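Local coordinates for nucleoside phosphorylase, putative (Trypanosoma brucei, PDB 3BJE), which works as a homodimeric uridine phosphorylase, cleaving uridine with phosphate into uracil and ribose 1-phosphate, at the interface of chains A and B. Residues are numbered along the deposited sequence; one frame, centred on the assembly and turned at random. Chains: chain A/B, Nucleoside phosphorylase, putative.

Contact 1: the interface of chains A and B. Residues chain A 105, 108, 177, 301, 304-305; chain B 252, 261, 265.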
# COMPACT_ATOMS: atom_id res chain seq x y z
N ASN A 105 6.69 -10.19 6.57
CA ASN A 105 7.39 -10.12 7.86
C ASN A 105 6.65 -10.93 8.92
O ASN A 105 7.27 -11.64 9.71
CB ASN A 105 7.52 -8.67 8.32
CG ASN A 105 8.79 -8.03 7.84
OD1 ASN A 105 9.80 -8.08 8.55
ND2 ASN A 105 8.77 -7.44 6.64
N HIS A 108 6.95 -14.62 8.25
CA HIS A 108 8.31 -14.98 8.71
C HIS A 108 8.37 -15.23 10.20
O HIS A 108 8.89 -16.27 10.62
CB HIS A 108 9.32 -13.92 8.28
CG HIS A 108 10.73 -14.23 8.64
ND1 HIS A 108 11.29 -15.47 8.40
CD2 HIS A 108 11.70 -13.48 9.22
CE1 HIS A 108 12.54 -15.47 8.83
NE2 HIS A 108 12.81 -14.28 9.34
N TYR A 177 15.56 -3.06 1.86
CA TYR A 177 16.14 -4.38 2.09
C TYR A 177 17.33 -4.60 1.14
O TYR A 177 17.53 -5.70 0.59
CB TYR A 177 15.09 -5.45 1.88
CG TYR A 177 13.96 -5.41 2.89
CD1 TYR A 177 13.90 -6.33 3.92
CD2 TYR A 177 12.97 -4.44 2.82
CE1 TYR A 177 12.89 -6.30 4.85
CE2 TYR A 177 11.95 -4.38 3.76
CZ TYR A 177 11.90 -5.33 4.78
OH TYR A 177 10.89 -5.34 5.71
N LEU A 301 11.34 -10.20 -1.43
CA LEU A 301 11.39 -10.47 -0.00
C LEU A 301 11.31 -11.99 0.25
O LEU A 301 12.00 -12.49 1.13
CB LEU A 301 10.25 -9.75 0.69
CG LEU A 301 10.35 -8.21 0.67
CD1 LEU A 301 9.14 -7.58 1.33
CD2 LEU A 301 11.59 -7.71 1.41
N MET A 304 14.68 -13.42 -0.56
CA MET A 304 15.59 -13.04 0.51
C MET A 304 15.50 -14.00 1.70
O MET A 304 16.53 -14.33 2.30
CB MET A 304 15.34 -11.59 0.94
CG MET A 304 16.16 -11.14 2.15
SD MET A 304 16.12 -9.35 2.28
CE MET A 304 17.40 -8.97 1.08
N LEU A 305 14.28 -14.43 2.02
CA LEU A 305 14.05 -15.38 3.12
C LEU A 305 14.29 -16.85 2.75
O LEU A 305 14.30 -17.71 3.62
CB LEU A 305 12.62 -15.27 3.65
CG LEU A 305 12.25 -13.96 4.31
CD1 LEU A 305 10.78 -14.00 4.69
CD2 LEU A 305 13.15 -13.71 5.50
N GLY B 252 11.07 -3.49 8.22
CA GLY B 252 12.36 -2.95 7.76
C GLY B 252 12.23 -1.55 7.18
O GLY B 252 13.15 -0.71 7.29
N PHE B 261 15.60 -10.92 8.15
CA PHE B 261 15.68 -9.68 7.38
C PHE B 261 16.68 -8.68 7.95
O PHE B 261 17.21 -7.82 7.24
CB PHE B 261 14.33 -8.97 7.34
CG PHE B 261 13.33 -9.56 6.39
CD1 PHE B 261 13.65 -9.78 5.06
CD2 PHE B 261 12.03 -9.82 6.80
CE1 PHE B 261 12.72 -10.27 4.18
CE2 PHE B 261 11.10 -10.31 5.93
CZ PHE B 261 11.44 -10.54 4.61
N LEU B 265 18.89 -4.93 6.10
CA LEU B 265 18.27 -3.60 6.12
C LEU B 265 19.19 -2.53 5.58
O LEU B 265 20.39 -2.49 5.89
CB LEU B 265 17.86 -3.21 7.54
CG LEU B 265 16.74 -4.08 8.11
CD1 LEU B 265 16.33 -3.53 9.48
CD2 LEU B 265 15.52 -4.18 7.17

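Contact 2: the interface of chains A and B. Residues chain A 170-172, 248, 253; chain B 172-173, 176.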
# COMPACT_ATOMS: atom_id res chain seq x y z
N MET A 170 9.07 -1.10 -9.71
CA MET A 170 8.97 0.35 -9.89
C MET A 170 8.65 1.06 -8.57
O MET A 170 8.76 2.27 -8.46
CB MET A 170 7.92 0.68 -10.94
CG MET A 170 8.11 -0.08 -12.25
SD MET A 170 6.99 0.41 -13.58
CE MET A 170 5.41 -0.08 -12.84
N ASP A 171 8.18 0.28 -7.60
CA ASP A 171 8.02 0.70 -6.23
C ASP A 171 9.40 0.83 -5.59
O ASP A 171 10.43 0.57 -6.24
CB ASP A 171 7.23 -0.37 -5.50
CG ASP A 171 7.97 -1.69 -5.48
OD1 ASP A 171 8.11 -2.35 -6.55
OD2 ASP A 171 8.48 -2.06 -4.39
N ASN A 172 9.45 1.20 -4.30
CA ASN A 172 10.73 1.28 -3.57
C ASN A 172 10.79 0.46 -2.29
O ASN A 172 11.74 0.56 -1.53
CB ASN A 172 11.18 2.73 -3.32
CG ASN A 172 10.62 3.34 -2.04
OD1 ASN A 172 9.64 2.85 -1.49
ND2 ASN A 172 11.24 4.46 -1.58
N SER A 248 3.84 1.51 -7.46
CA SER A 248 3.54 2.06 -6.12
C SER A 248 2.26 2.91 -6.10
O SER A 248 2.10 3.84 -5.31
CB SER A 248 4.74 2.83 -5.59
OG SER A 248 5.18 3.83 -6.50
N CYS A 253 1.06 6.39 -11.28
CA CYS A 253 2.08 5.36 -11.02
C CYS A 253 2.14 4.22 -12.00
O CYS A 253 3.13 3.49 -12.01
CB CYS A 253 1.86 4.81 -9.62
SG CYS A 253 2.21 6.03 -8.31
N ASN B 172 8.08 6.08 -2.54
CA ASN B 172 8.36 6.68 -3.83
C ASN B 172 7.13 6.99 -4.67
O ASN B 172 7.27 7.33 -5.84
CB ASN B 172 9.36 5.81 -4.66
CG ASN B 172 8.68 4.71 -5.46
OD1 ASN B 172 7.55 4.32 -5.19
ND2 ASN B 172 9.43 4.17 -6.43
N THR B 173 5.93 6.93 -4.10
CA THR B 173 4.71 7.09 -4.88
C THR B 173 4.70 8.42 -5.60
O THR B 173 4.37 8.49 -6.81
CB THR B 173 3.48 6.86 -3.98
OG1 THR B 173 3.48 5.47 -3.60
CG2 THR B 173 2.18 7.24 -4.72
N TYR B 176 6.42 9.51 -9.07
CA TYR B 176 5.69 9.35 -10.34
C TYR B 176 4.91 10.62 -10.74
O TYR B 176 4.32 10.68 -11.83
CB TYR B 176 4.83 8.08 -10.30
CG TYR B 176 5.75 6.89 -10.35
CD1 TYR B 176 6.25 6.44 -11.57
CD2 TYR B 176 6.26 6.33 -9.20
CE1 TYR B 176 7.16 5.42 -11.63
CE2 TYR B 176 7.19 5.29 -9.25
CZ TYR B 176 7.64 4.85 -10.48
OH TYR B 176 8.58 3.85 -10.56

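Contact 3: the interface of chains A and B. Residues chain A 95-96, 98, 248-249, 293; chain B 98-99, 102.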
# COMPACT_ATOMS: atom_id res chain seq x y z
N MET A 95 -3.94 -3.94 -0.95
CA MET A 95 -3.23 -3.48 -2.13
C MET A 95 -1.83 -3.02 -1.82
O MET A 95 -1.63 -2.26 -0.88
CB MET A 95 -4.02 -2.35 -2.79
CG MET A 95 -5.41 -2.75 -3.14
SD MET A 95 -6.31 -1.52 -4.08
CE MET A 95 -6.71 -0.36 -2.78
N GLY A 96 -0.86 -3.49 -2.60
CA GLY A 96 0.47 -2.90 -2.59
C GLY A 96 1.62 -3.66 -1.97
O GLY A 96 1.45 -4.55 -1.14
N ASP A 98 3.83 -2.47 -0.00
CA ASP A 98 3.92 -2.11 1.40
C ASP A 98 3.13 -3.09 2.25
O ASP A 98 3.60 -3.55 3.30
CB ASP A 98 3.45 -0.67 1.62
CG ASP A 98 2.03 -0.42 1.20
OD1 ASP A 98 1.54 -0.98 0.20
OD2 ASP A 98 1.37 0.41 1.84
N SER A 248 3.84 1.51 -7.46
CA SER A 248 3.54 2.06 -6.12
C SER A 248 2.26 2.91 -6.10
O SER A 248 2.10 3.84 -5.31
CB SER A 248 4.74 2.83 -5.59
OG SER A 248 5.18 3.83 -6.50
N GLY A 249 1.35 2.55 -7.02
CA GLY A 249 0.05 3.20 -7.19
C GLY A 249 -0.65 2.58 -8.38
O GLY A 249 -0.17 1.61 -8.95
N MET A 293 0.47 -4.37 -8.57
CA MET A 293 0.94 -3.62 -7.39
C MET A 293 1.62 -4.40 -6.26
O MET A 293 1.96 -3.81 -5.24
CB MET A 293 -0.23 -2.81 -6.81
CG MET A 293 -0.75 -1.75 -7.78
SD MET A 293 -2.15 -0.78 -7.17
CE MET A 293 -1.38 0.06 -5.75
N ASP B 98 0.41 4.23 -1.72
CA ASP B 98 -0.18 3.67 -2.92
C ASP B 98 -1.69 3.69 -2.85
O ASP B 98 -2.35 4.08 -3.83
CB ASP B 98 0.33 2.24 -3.18
CG ASP B 98 0.01 1.26 -2.06
OD1 ASP B 98 0.00 1.65 -0.88
OD2 ASP B 98 -0.18 0.07 -2.35
N ASN B 99 -2.24 3.32 -1.69
CA ASN B 99 -3.67 3.41 -1.45
C ASN B 99 -4.16 4.85 -1.50
O ASN B 99 -5.25 5.12 -2.02
CB ASN B 99 -4.02 2.76 -0.12
CG ASN B 99 -3.89 1.25 -0.17
OD1 ASN B 99 -2.83 0.71 -0.54
ND2 ASN B 99 -4.94 0.55 0.24
N ILE B 102 -4.48 5.96 -5.09
CA ILE B 102 -5.76 5.50 -5.64
C ILE B 102 -6.92 6.41 -5.21
O ILE B 102 -7.69 6.89 -6.05
CB ILE B 102 -6.03 4.03 -5.22
CG1 ILE B 102 -5.08 3.09 -5.98
CG2 ILE B 102 -7.50 3.66 -5.45
CD1 ILE B 102 -5.01 1.65 -5.44
O HOH W 1 2.24 -0.70 -4.23

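Contact 1: the interface of chains A and B
B:Phe261 is the residue that plugs this patch of the homodimer: its ring, carried by the 3-10 helix 259-264 of chain B, enters a pocket of chain A lined by A:Tyr177, A:Asn105 and the helix 295-305. Its chi1 of -77° sets CG beside the backbone N, anti to the carbonyl carbon, carrying the ring in among them. A:Tyr177 meets it edge-to-face, the planes 74° apart and the centroids 5.0 Å from each other, with CE1 of the tyrosine edge over one face of the phenylalanine. Apolar packing covers the other face, where A:Leu305 lays CD2 over the ring, 3.7 Å from its centroid, while its CD1 comes to 3.5 Å from CZ of B:Phe261. The thioether of A:Met304 lies at the ring's edge, SD in plane and 3.7 Å from CD1. The amide of A:Asn105 is turned 39° from the phenylalanine plane, its OD1 3.3 Å from CD2 of B:Phe261. A:Leu301 CD2 covers one face of the tyrosine over its centre, and B:Leu265 CD2 lies over the opposite face, toward the rim. As for polar links, ND2 of A:Asn105 donates to the phenol OH of A:Tyr177, helping to fix the tyrosine. The same oxygen accepts a weak hydrogen bond from the backbone N of B:Gly252, at 3.1 Å.

Contact 2: the interface of chains A and B
Two backbone carbonyls of chain A, A:Met170 O and A:Ser248 O, face the stretch of chain B that runs from the loop residue B:Asn172 (phi -126°, psi 12°) into the 3-10 helix 173-177, and side chains of that stretch bond to both. A:Met170 O takes two donors. The phenol OH of B:Tyr176 reaches it at 2.6 Å, and the amide ND2 of B:Asn172 at 2.9 Å, the latter with the acceptor lying in the plane of the amide. Each donor is tilted somewhat out of the carbonyl plane. The other end of the same amide is held as well: OD1 of B:Asn172 accepts from the hydroxyl OG of A:Ser248 at 2.8 Å, so bonds at both ends fix which way round the amide sits. Its chi1 of 86° sets CG between the backbone N and the carbonyl carbon, and from there the amide spans A:Met170 and A:Ser248. The two-fold mate A:Asn172 stacks its amide nearly parallel to that of B:Asn172, the two side chains running antiparallel. The thiol SG of A:Cys253 packs 3.8 Å from the methyl CG2 of B:Thr173 and also touches CB of B:Tyr176. The hydroxyl OG1 of B:Thr173 donates to A:Ser248 O at 2.7 Å, in the carbonyl plane and on a lone pair.

Contact 3: the interface of chains A and B
This is the two-fold centre of the homodimer interface, where the N-terminal turns of the two copies of helix 97-112 approach each other and bring calcium-binding groups of both subunits together. A:Asp98 and B:Asp98 point at each other across the two-fold axis with their carboxylates almost perpendicular, the planes 84° apart. OD1 of A:Asp98 lies 3.2 Å from OD1 of B:Asp98, and such a pairing of acids would probably depend on the bound cation or on protons to offset the charge. A chi1 of 60° places CG of B:Asp98 between its backbone N and carbonyl carbon, and OD2 then reaches to 3.1 Å from the carbonyl O of A:Met95. The amide oxygen OD1 of B:Asn99 comes within 3.2 Å of that same carbonyl. Met95, Asp98 and Asn99 form the calcium site, and both chains contribute to it here. Water 1 lies between OD2 of B:Asp98 and the backbone O of A:Met293, at 3.2 Å from the former, a long bridge across the contact. Beside the polar cluster, B:Ile102 meets two methionines tip to tip: its CD1 stands 3.7 Å from SD of A:Met95, and 4.0 Å from CE of A:Met293. The bent end of A:Met293 also sets CE against CB of B:Asp98. A:Met95 and A:Met293 both line the ribose 1-phosphate pocket, so the site joins calcium binding and subunit pairing to the wall of the active site.

Contacts 2 and 3 are neighbours, the centres of their C-alpha atoms about 8 Å apart, and they share A:Ser248; contact 1 lies about 19 Å from each. Helix 97-112 supplies residues to contacts 1 and 3, while the 3-10 helices 173-177 and 252-254 both serve contacts 1 and 2. With the chains exchanged, every contact recurs across the two-fold axis, so contact 1 and its twin flank the central pair. In sequence, B:Gly252 of contact 1 and A:Cys253 of contact 2 fall between Phe250 and Gln254 of the uracil pocket, so dimerisation probably steadies that active-site wall.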